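Local coordinates for protein packaging enzyme P4 (Pseudomonas phage phi6, PDB 4BLO) that hydrolyses nucleoside triphosphates as a hexameric RecA-like ATPase and probably uses that energy to package viral RNA into the phage capsid, at residues I146-V151 / V162-L167; V121-G126 / M229-M234; D21-S26 / T221-S226. All coordinates share one frame; numbering follows the deposited sequence.

Contact 1: residues I146-V151 / V162-L167; sequences IRWGEV and VHISTL
I146 and R147 pair in parallel with V162 and H163 at one margin of the central mixed sheet of a RecA-like P-loop ATPase. Strand 161-163 is the outermost strand on this side within the chain. Two backbone bonds hold the pair: R147 N gives to V162 O at 3.0 Å, and I164 N gives to R147 O.

On one face of the sheet I146 and V162 run alongside one another in the same direction. I146 CG2 also meets I164 CG1 at 3.6 Å. Helix 167-179 covers this face through V173 and C174, which touch I146.

R147 and H163 occupy the other face. R147 CB packs at 3.6 Å on CD2 of the H163 ring. The arginine chain bends at both chi2 and chi3, and its end leads away from strand 161-163. NH1 binds V151 O and makes a salt bridge to D156, while NH2 pairs with E153, a residue of the ADP pocket. H163 NE2 also bonds to D156, which therefore ties both side chains together. The R147 side chain comes within about 5 Å of a bound calcium ion and about 7 Å of a bound ADP.

Beyond the paired residues, W148 continues the contact. I164 CD1 sits over the five-membered ring, 3.6 Å from its centroid. The far rim approaches L167, where W148 CH2 is 4.1 Å from L167 CB. At the ring edge, W148 NE1 gives a nearly straight 2.9 Å bond to S165 O, which lies in the indole plane.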
loop_
_atom_site.group_PDB
_atom_site.type_symbol
_atom_site.label_atom_id
_atom_site.label_comp_id
_atom_site.label_asym_id
_atom_site.label_seq_id
_atom_site.Cartn_x
_atom_site.Cartn_y
_atom_site.Cartn_z
ATOM N N ILE L 146 -21.475 0.099 28.605
ATOM C CA ILE L 146 -20.798 1.139 27.837
ATOM C C ILE L 146 -21.283 1.017 26.416
ATOM O O ILE L 146 -21.198 -0.063 25.819
ATOM C CB ILE L 146 -19.251 1.071 27.935
ATOM C CG1 ILE L 146 -18.755 1.241 29.395
ATOM C CG2 ILE L 146 -18.575 2.082 26.962
ATOM C CD1 ILE L 146 -17.324 0.869 29.572
ATOM N N ARG L 147 -21.840 2.120 25.890
ATOM C CA ARG L 147 -22.342 2.151 24.523
ATOM C C ARG L 147 -21.428 3.033 23.678
ATOM O O ARG L 147 -21.196 4.206 24.003
ATOM C CB ARG L 147 -23.803 2.563 24.479
ATOM C CG ARG L 147 -24.719 1.397 24.778
ATOM C CD ARG L 147 -25.841 1.324 23.747
ATOM N NE ARG L 147 -25.762 0.149 22.872
ATOM C CZ ARG L 147 -26.369 0.038 21.688
ATOM N NH1 ARG L 147 -27.065 1.052 21.190
ATOM N NH2 ARG L 147 -26.247 -1.072 20.974
ATOM N N TRP L 148 -20.839 2.423 22.636
ATOM C CA TRP L 148 -19.866 3.086 21.776
ATOM C C TRP L 148 -20.063 2.649 20.313
ATOM O O TRP L 148 -20.171 1.453 20.037
ATOM C CB TRP L 148 -18.465 2.725 22.303
ATOM C CG TRP L 148 -17.320 3.551 21.814
ATOM C CD1 TRP L 148 -17.303 4.900 21.591
ATOM C CD2 TRP L 148 -15.973 3.094 21.619
ATOM N NE1 TRP L 148 -16.044 5.295 21.193
ATOM C CE2 TRP L 148 -15.206 4.209 21.210
ATOM C CE3 TRP L 148 -15.344 1.835 21.711
ATOM C CZ2 TRP L 148 -13.844 4.109 20.910
ATOM C CZ3 TRP L 148 -13.997 1.738 21.395
ATOM C CH2 TRP L 148 -13.265 2.860 20.984
ATOM N N GLY L 149 -20.149 3.630 19.409
ATOM C CA GLY L 149 -20.278 3.432 17.966
ATOM C C GLY L 149 -21.356 2.470 17.510
ATOM O O GLY L 149 -21.146 1.680 16.583
ATOM N N GLU L 150 -22.522 2.559 18.159
ATOM C CA GLU L 150 -23.705 1.753 17.906
ATOM C C GLU L 150 -24.858 2.656 17.552
ATOM O O GLU L 150 -24.926 3.758 18.096
ATOM C CB GLU L 150 -24.005 0.946 19.165
ATOM C CG GLU L 150 -23.136 -0.293 19.298
ATOM C CD GLU L 150 -23.170 -1.188 18.073
ATOM O OE1 GLU L 150 -24.266 -1.696 17.736
ATOM O OE2 GLU L 150 -22.123 -1.304 17.395
ATOM N N VAL L 151 -25.761 2.235 16.644
ATOM C CA VAL L 151 -26.905 3.091 16.256
ATOM C C VAL L 151 -27.978 3.110 17.410
ATOM O O VAL L 151 -27.869 2.323 18.358
ATOM C CB VAL L 151 -27.475 2.671 14.875
ATOM C CG1 VAL L 151 -28.531 1.578 14.986
ATOM C CG2 VAL L 151 -28.002 3.861 14.110
ATOM N N VAL L 162 -23.957 3.997 29.560
ATOM C CA VAL L 162 -23.009 5.111 29.663
ATOM C C VAL L 162 -22.425 5.324 28.251
ATOM O O VAL L 162 -21.740 4.450 27.707
ATOM C CB VAL L 162 -21.945 4.942 30.794
ATOM C CG1 VAL L 162 -21.379 3.533 30.842
ATOM C CG2 VAL L 162 -20.839 5.991 30.706
ATOM N N HIS L 163 -22.784 6.465 27.638
ATOM C CA HIS L 163 -22.398 6.798 26.275
ATOM C C HIS L 163 -21.067 7.519 26.230
ATOM O O HIS L 163 -20.931 8.637 26.738
ATOM C CB HIS L 163 -23.490 7.610 25.574
ATOM C CG HIS L 163 -24.782 6.858 25.457
ATOM N ND1 HIS L 163 -25.811 7.028 26.382
ATOM C CD2 HIS L 163 -25.149 5.906 24.564
ATOM C CE1 HIS L 163 -26.771 6.198 26.003
ATOM N NE2 HIS L 163 -26.424 5.506 24.911
ATOM N N ILE L 164 -20.073 6.844 25.619
ATOM C CA ILE L 164 -18.725 7.366 25.425
ATOM C C ILE L 164 -18.507 7.706 23.924
ATOM O O ILE L 164 -19.344 7.373 23.068
ATOM C CB ILE L 164 -17.642 6.398 25.984
ATOM C CG1 ILE L 164 -17.617 5.062 25.222
ATOM C CG2 ILE L 164 -17.799 6.186 27.501
ATOM C CD1 ILE L 164 -16.303 4.497 25.043
ATOM N N SER L 165 -17.375 8.373 23.626
ATOM C CA SER L 165 -16.970 8.801 22.293
ATOM C C SER L 165 -15.542 8.370 21.952
ATOM O O SER L 165 -15.284 8.115 20.780
ATOM C CB SER L 165 -17.087 10.317 22.168
ATOM O OG SER L 165 -16.135 11.019 22.953
ATOM N N THR L 166 -14.612 8.304 22.951
ATOM C CA THR L 166 -13.192 7.965 22.734
ATOM C C THR L 166 -12.773 6.633 23.386
ATOM O O THR L 166 -13.455 6.129 24.280
ATOM C CB THR L 166 -12.244 9.106 23.215
ATOM O OG1 THR L 166 -12.003 9.042 24.626
ATOM C CG2 THR L 166 -12.716 10.496 22.810
ATOM N N LEU L 167 -11.604 6.098 22.952
ATOM C CA LEU L 167 -10.989 4.874 23.491
ATOM C C LEU L 167 -10.525 5.125 24.935
ATOM O O LEU L 167 -10.637 4.234 25.779
ATOM C CB LEU L 167 -9.813 4.403 22.606
ATOM C CG LEU L 167 -8.981 3.204 23.128
ATOM C CD1 LEU L 167 -9.806 1.927 23.213
ATOM C CD2 LEU L 167 -7.742 2.991 22.295
#

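Contact 2: residues V121-G126 / M229-M234; sequences VTALMG and MVVNPM
T122 O accepts a nearly straight bond from M229 N at 2.8 Å. The next link runs the other way: L124 N gives to M229 O, also at 2.8 Å. The third returns, with V231 N reaching L124 O at 2.9 Å from above the carbonyl plane. M229 thus uses both its N and its O, and L124 does the same. L124 O also receives a CA-H...O contact from V230 CA. These links join 121-126 and 229-231 as parallel strands, with their short axes turned 34° from each other.

A123, M125, M229 and V231 point to one face. V231 CG2 is the hub there. It touches A123 CB and also M125 CG, the latter at 3.5 Å. The M125 chain bends at chi2 and chi3, and its CE ends near V231 CG2 and P233 CG, 3.8 Å from the proline carbon. V243 and V247 of helix 240-248 pack on M125. V121 and M229 cross at about a right angle, with V121 CG2 3.7 Å from M229 CG.

L124 and V230 are neighbours on the other face, extending in the same direction. L124 CD2 is 4.0 Å from V230 CG1, and L136 of helix 132-140 touches both residues.

At the strand end, G126 O accepts a hydrogen bond from K132 NZ. K132 belongs to the ADP pocket. G126 begins a sequence that matches the Walker A pattern, running through G131, K132 and S133. A central parallel strand leading into such a loop and then into helix 132-140 is the hallmark of the P-loop NTPase fold.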
loop_
_atom_site.group_PDB
_atom_site.type_symbol
_atom_site.label_atom_id
_atom_site.label_comp_id
_atom_site.label_asym_id
_atom_site.label_seq_id
_atom_site.Cartn_x
_atom_site.Cartn_y
_atom_site.Cartn_z
ATOM N N VAL L 121 -10.491 -9.997 29.949
ATOM C CA VAL L 121 -11.531 -9.609 29.006
ATOM C C VAL L 121 -12.176 -10.855 28.374
ATOM O O VAL L 121 -11.541 -11.901 28.210
ATOM C CB VAL L 121 -11.063 -8.558 27.958
ATOM C CG1 VAL L 121 -10.416 -9.190 26.728
ATOM C CG2 VAL L 121 -12.218 -7.655 27.555
ATOM N N THR L 122 -13.475 -10.732 28.124
ATOM C CA THR L 122 -14.319 -11.724 27.478
ATOM C C THR L 122 -14.754 -11.077 26.166
ATOM O O THR L 122 -15.043 -9.877 26.160
ATOM C CB THR L 122 -15.443 -12.154 28.411
ATOM O OG1 THR L 122 -14.861 -12.693 29.606
ATOM C CG2 THR L 122 -16.389 -13.167 27.769
ATOM N N ALA L 123 -14.703 -11.831 25.044
ATOM C CA ALA L 123 -15.040 -11.273 23.736
ATOM C C ALA L 123 -16.281 -11.917 23.174
ATOM O O ALA L 123 -16.304 -13.110 22.886
ATOM C CB ALA L 123 -13.869 -11.415 22.760
ATOM N N LEU L 124 -17.320 -11.110 23.024
ATOM C CA LEU L 124 -18.602 -11.558 22.508
ATOM C C LEU L 124 -18.619 -11.324 21.003
ATOM O O LEU L 124 -18.839 -10.209 20.543
ATOM C CB LEU L 124 -19.753 -10.848 23.257
ATOM C CG LEU L 124 -21.207 -11.075 22.875
ATOM C CD1 LEU L 124 -21.644 -12.475 23.176
ATOM C CD2 LEU L 124 -22.067 -10.087 23.600
ATOM N N MET L 125 -18.339 -12.418 20.253
ATOM C CA MET L 125 -18.241 -12.520 18.795
ATOM C C MET L 125 -19.570 -12.877 18.124
ATOM O O MET L 125 -20.480 -13.399 18.765
ATOM C CB MET L 125 -17.206 -13.602 18.432
ATOM C CG MET L 125 -15.775 -13.121 18.483
ATOM S SD MET L 125 -14.991 -13.458 16.902
ATOM C CE MET L 125 -13.953 -12.052 16.757
ATOM N N GLY L 126 -19.612 -12.655 16.818
ATOM C CA GLY L 126 -20.750 -12.984 15.972
ATOM C C GLY L 126 -20.874 -12.111 14.751
ATOM O O GLY L 126 -20.496 -10.937 14.779
ATOM N N MET L 229 -16.510 -7.460 26.094
ATOM C CA MET L 229 -16.495 -6.552 24.935
ATOM C C MET L 229 -17.119 -7.232 23.738
ATOM O O MET L 229 -16.719 -8.355 23.417
ATOM C CB MET L 229 -15.063 -6.094 24.583
ATOM C CG MET L 229 -14.394 -5.306 25.676
ATOM S SD MET L 229 -13.008 -4.322 25.070
ATOM C CE MET L 229 -11.946 -5.586 24.455
ATOM N N VAL L 230 -18.099 -6.576 23.070
ATOM C CA VAL L 230 -18.696 -7.195 21.880
ATOM C C VAL L 230 -17.819 -6.800 20.704
ATOM O O VAL L 230 -17.541 -5.612 20.497
ATOM C CB VAL L 230 -20.222 -7.006 21.630
ATOM C CG1 VAL L 230 -20.921 -6.317 22.781
ATOM C CG2 VAL L 230 -20.546 -6.362 20.281
ATOM N N VAL L 231 -17.290 -7.823 20.011
ATOM C CA VAL L 231 -16.333 -7.654 18.921
ATOM C C VAL L 231 -16.983 -8.137 17.592
ATOM O O VAL L 231 -17.279 -9.326 17.411
ATOM C CB VAL L 231 -14.933 -8.295 19.246
ATOM C CG1 VAL L 231 -14.360 -7.715 20.532
ATOM C CG2 VAL L 231 -14.993 -9.805 19.377
ATOM N N ASN L 232 -17.297 -7.163 16.714
ATOM C CA ASN L 232 -17.928 -7.435 15.424
ATOM C C ASN L 232 -16.868 -7.271 14.323
ATOM O O ASN L 232 -16.462 -6.148 14.003
ATOM C CB ASN L 232 -19.164 -6.539 15.183
ATOM C CG ASN L 232 -20.105 -7.008 14.071
ATOM O OD1 ASN L 232 -19.695 -7.427 12.964
ATOM N ND2 ASN L 232 -21.407 -6.882 14.322
ATOM N N PRO L 233 -16.390 -8.388 13.739
ATOM C CA PRO L 233 -15.329 -8.274 12.719
ATOM C C PRO L 233 -15.842 -8.199 11.277
ATOM O O PRO L 233 -16.809 -8.883 10.924
ATOM C CB PRO L 233 -14.509 -9.549 12.937
ATOM C CG PRO L 233 -15.485 -10.538 13.600
ATOM C CD PRO L 233 -16.720 -9.800 14.031
ATOM N N MET L 234 -15.193 -7.366 10.435
ATOM C CA MET L 234 -15.530 -7.313 9.014
ATOM C C MET L 234 -14.814 -8.507 8.385
ATOM O O MET L 234 -13.666 -8.408 7.929
ATOM C CB MET L 234 -15.149 -5.970 8.368
ATOM C CG MET L 234 -16.192 -4.893 8.494
ATOM S SD MET L 234 -17.852 -5.346 7.916
ATOM C CE MET L 234 -18.659 -5.563 9.528
#

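Contact 3: residues D21-S26 / T221-S226; sequences DASPVS and TQYDCS
S23 and V25 meet Q222 and Y223 where the connection after helix 7-22 passes the C-terminal end of helix 208-222, a helix of the P-loop ATPase fold. The contact is small and has two kinds of interaction.

The polar links across it are both weak. S23 OG gives a long bond to Q222 OE1 at 3.3 Å. Y223 OH gives another to the backbone S23 O at 3.4 Å. S23 is thus engaged by both its hydroxyl and its carbonyl. It is the first residue to leave helical geometry after helix 7-22. The glutamine chain is extended beyond CG (chi2 158°), which carries CD out toward the serine. Nearby, D224 makes salt bridges to R12 of helix 7-22 and to R105.

The remaining contacts are van der Waals packing around V25 and Y223. V25 and Q222 pass in opposing directions, with V25 CG1 3.3 Å from Q222 OE1. L219 of helix 208-222 also touches V25. L19 and L20 of helix 7-22 touch the Y223 side chain. V25 and Y223 meet at their tips: V25 CG2 lies near the ring plane at the edge, 3.3 Å from Y223 OH.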
loop_
_atom_site.group_PDB
_atom_site.type_symbol
_atom_site.label_atom_id
_atom_site.label_comp_id
_atom_site.label_asym_id
_atom_site.label_seq_id
_atom_site.Cartn_x
_atom_site.Cartn_y
_atom_site.Cartn_z
ATOM N N ASP L 21 -1.265 2.395 41.029
ATOM C CA ASP L 21 0.034 2.994 41.355
ATOM C C ASP L 21 1.174 1.980 41.334
ATOM O O ASP L 21 2.302 2.341 40.996
ATOM C CB ASP L 21 -0.023 3.663 42.742
ATOM C CG ASP L 21 -0.923 4.883 42.833
ATOM O OD1 ASP L 21 -1.630 5.182 41.845
ATOM O OD2 ASP L 21 -0.932 5.529 43.902
ATOM N N ALA L 22 0.882 0.727 41.724
ATOM C CA ALA L 22 1.845 -0.368 41.826
ATOM C C ALA L 22 2.522 -0.695 40.499
ATOM O O ALA L 22 3.734 -0.912 40.475
ATOM C CB ALA L 22 1.161 -1.615 42.365
ATOM N N SER L 23 1.748 -0.742 39.407
ATOM C CA SER L 23 2.284 -1.107 38.104
ATOM C C SER L 23 2.094 -0.004 37.036
ATOM O O SER L 23 0.947 0.345 36.695
ATOM C CB SER L 23 1.652 -2.412 37.619
ATOM O OG SER L 23 0.243 -2.300 37.482
ATOM N N PRO L 24 3.223 0.521 36.477
ATOM C CA PRO L 24 3.108 1.477 35.364
ATOM C C PRO L 24 2.803 0.719 34.063
ATOM O O PRO L 24 3.498 -0.252 33.740
ATOM C CB PRO L 24 4.477 2.171 35.337
ATOM C CG PRO L 24 5.408 1.253 36.041
ATOM C CD PRO L 24 4.633 0.180 36.755
ATOM N N VAL L 25 1.741 1.122 33.343
ATOM C CA VAL L 25 1.345 0.428 32.115
ATOM C C VAL L 25 1.370 1.347 30.910
ATOM O O VAL L 25 1.301 2.577 31.031
ATOM C CB VAL L 25 -0.031 -0.290 32.206
ATOM C CG1 VAL L 25 0.026 -1.482 33.147
ATOM C CG2 VAL L 25 -1.163 0.668 32.592
ATOM N N SER L 26 1.436 0.714 29.738
ATOM C CA SER L 26 1.410 1.346 28.428
ATOM C C SER L 26 0.553 0.519 27.474
ATOM O O SER L 26 0.011 -0.519 27.858
ATOM C CB SER L 26 2.824 1.502 27.876
ATOM O OG SER L 26 3.592 2.399 28.664
ATOM N N THR L 221 -6.734 -8.003 33.890
ATOM C CA THR L 221 -6.263 -9.042 34.821
ATOM C C THR L 221 -5.449 -8.396 35.948
ATOM O O THR L 221 -5.611 -8.764 37.109
ATOM C CB THR L 221 -5.447 -10.117 34.084
ATOM O OG1 THR L 221 -6.193 -10.584 32.953
ATOM C CG2 THR L 221 -5.064 -11.288 34.986
ATOM N N GLN L 222 -4.612 -7.409 35.602
ATOM C CA GLN L 222 -3.771 -6.670 36.533
ATOM C C GLN L 222 -4.596 -5.778 37.488
ATOM O O GLN L 222 -4.167 -5.572 38.630
ATOM C CB GLN L 222 -2.792 -5.802 35.747
ATOM C CG GLN L 222 -1.439 -5.712 36.414
ATOM C CD GLN L 222 -0.372 -5.345 35.418
ATOM O OE1 GLN L 222 -0.349 -4.219 34.902
ATOM N NE2 GLN L 222 0.543 -6.282 35.140
ATOM N N TYR L 223 -5.761 -5.255 37.024
ATOM C CA TYR L 223 -6.613 -4.355 37.813
ATOM C C TYR L 223 -7.907 -5.042 38.328
ATOM O O TYR L 223 -8.841 -4.359 38.749
ATOM C CB TYR L 223 -6.929 -3.081 37.007
ATOM C CG TYR L 223 -5.684 -2.307 36.626
ATOM C CD1 TYR L 223 -4.754 -1.929 37.585
ATOM C CD2 TYR L 223 -5.442 -1.940 35.308
ATOM C CE1 TYR L 223 -3.597 -1.238 37.236
ATOM C CE2 TYR L 223 -4.293 -1.233 34.950
ATOM C CZ TYR L 223 -3.381 -0.871 35.919
ATOM O OH TYR L 223 -2.252 -0.160 35.569
ATOM N N ASP L 224 -7.918 -6.393 38.350
ATOM C CA ASP L 224 -8.983 -7.278 38.847
ATOM C C ASP L 224 -10.367 -6.988 38.235
ATOM O O ASP L 224 -11.390 -7.132 38.923
ATOM C CB ASP L 224 -9.069 -7.231 40.384
ATOM C CG ASP L 224 -7.785 -7.511 41.140
ATOM O OD1 ASP L 224 -6.949 -8.305 40.631
ATOM O OD2 ASP L 224 -7.646 -6.996 42.274
ATOM N N CYS L 225 -10.391 -6.605 36.939
ATOM C CA CYS L 225 -11.615 -6.294 36.185
ATOM C C CYS L 225 -12.125 -7.527 35.448
ATOM O O CYS L 225 -11.330 -8.331 34.945
ATOM C CB CYS L 225 -11.380 -5.156 35.194
ATOM S SG CYS L 225 -10.732 -3.631 35.919
ATOM N N SER L 226 -13.447 -7.624 35.322
ATOM C CA SER L 226 -14.145 -8.628 34.530
ATOM C C SER L 226 -15.018 -7.864 33.518
ATOM O O SER L 226 -16.102 -7.378 33.863
ATOM C CB SER L 226 -14.959 -9.565 35.412
ATOM O OG SER L 226 -15.469 -10.634 34.632
#

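Overall arrangement
From the N terminus, the chain leaves helix 7-22 through 21-26, the first half of contact 3. Much further on it forms strand 120-126, the first half of contact 2. Contact 1 then opens and closes within a short span, 146-151 to 162-167, and is nested inside both larger loops. The end of helix 208-222 and the residues after it, 221-226, close contact 3. Strand 226-231 follows directly and closes contact 2, so contacts 2 and 3 cross along the chain. Contacts 1 and 2 join different strand pairs of one sheet, with centres about 15 Å apart. Contact 3 ties the N-terminal helical region to the helix preceding strand 226-231.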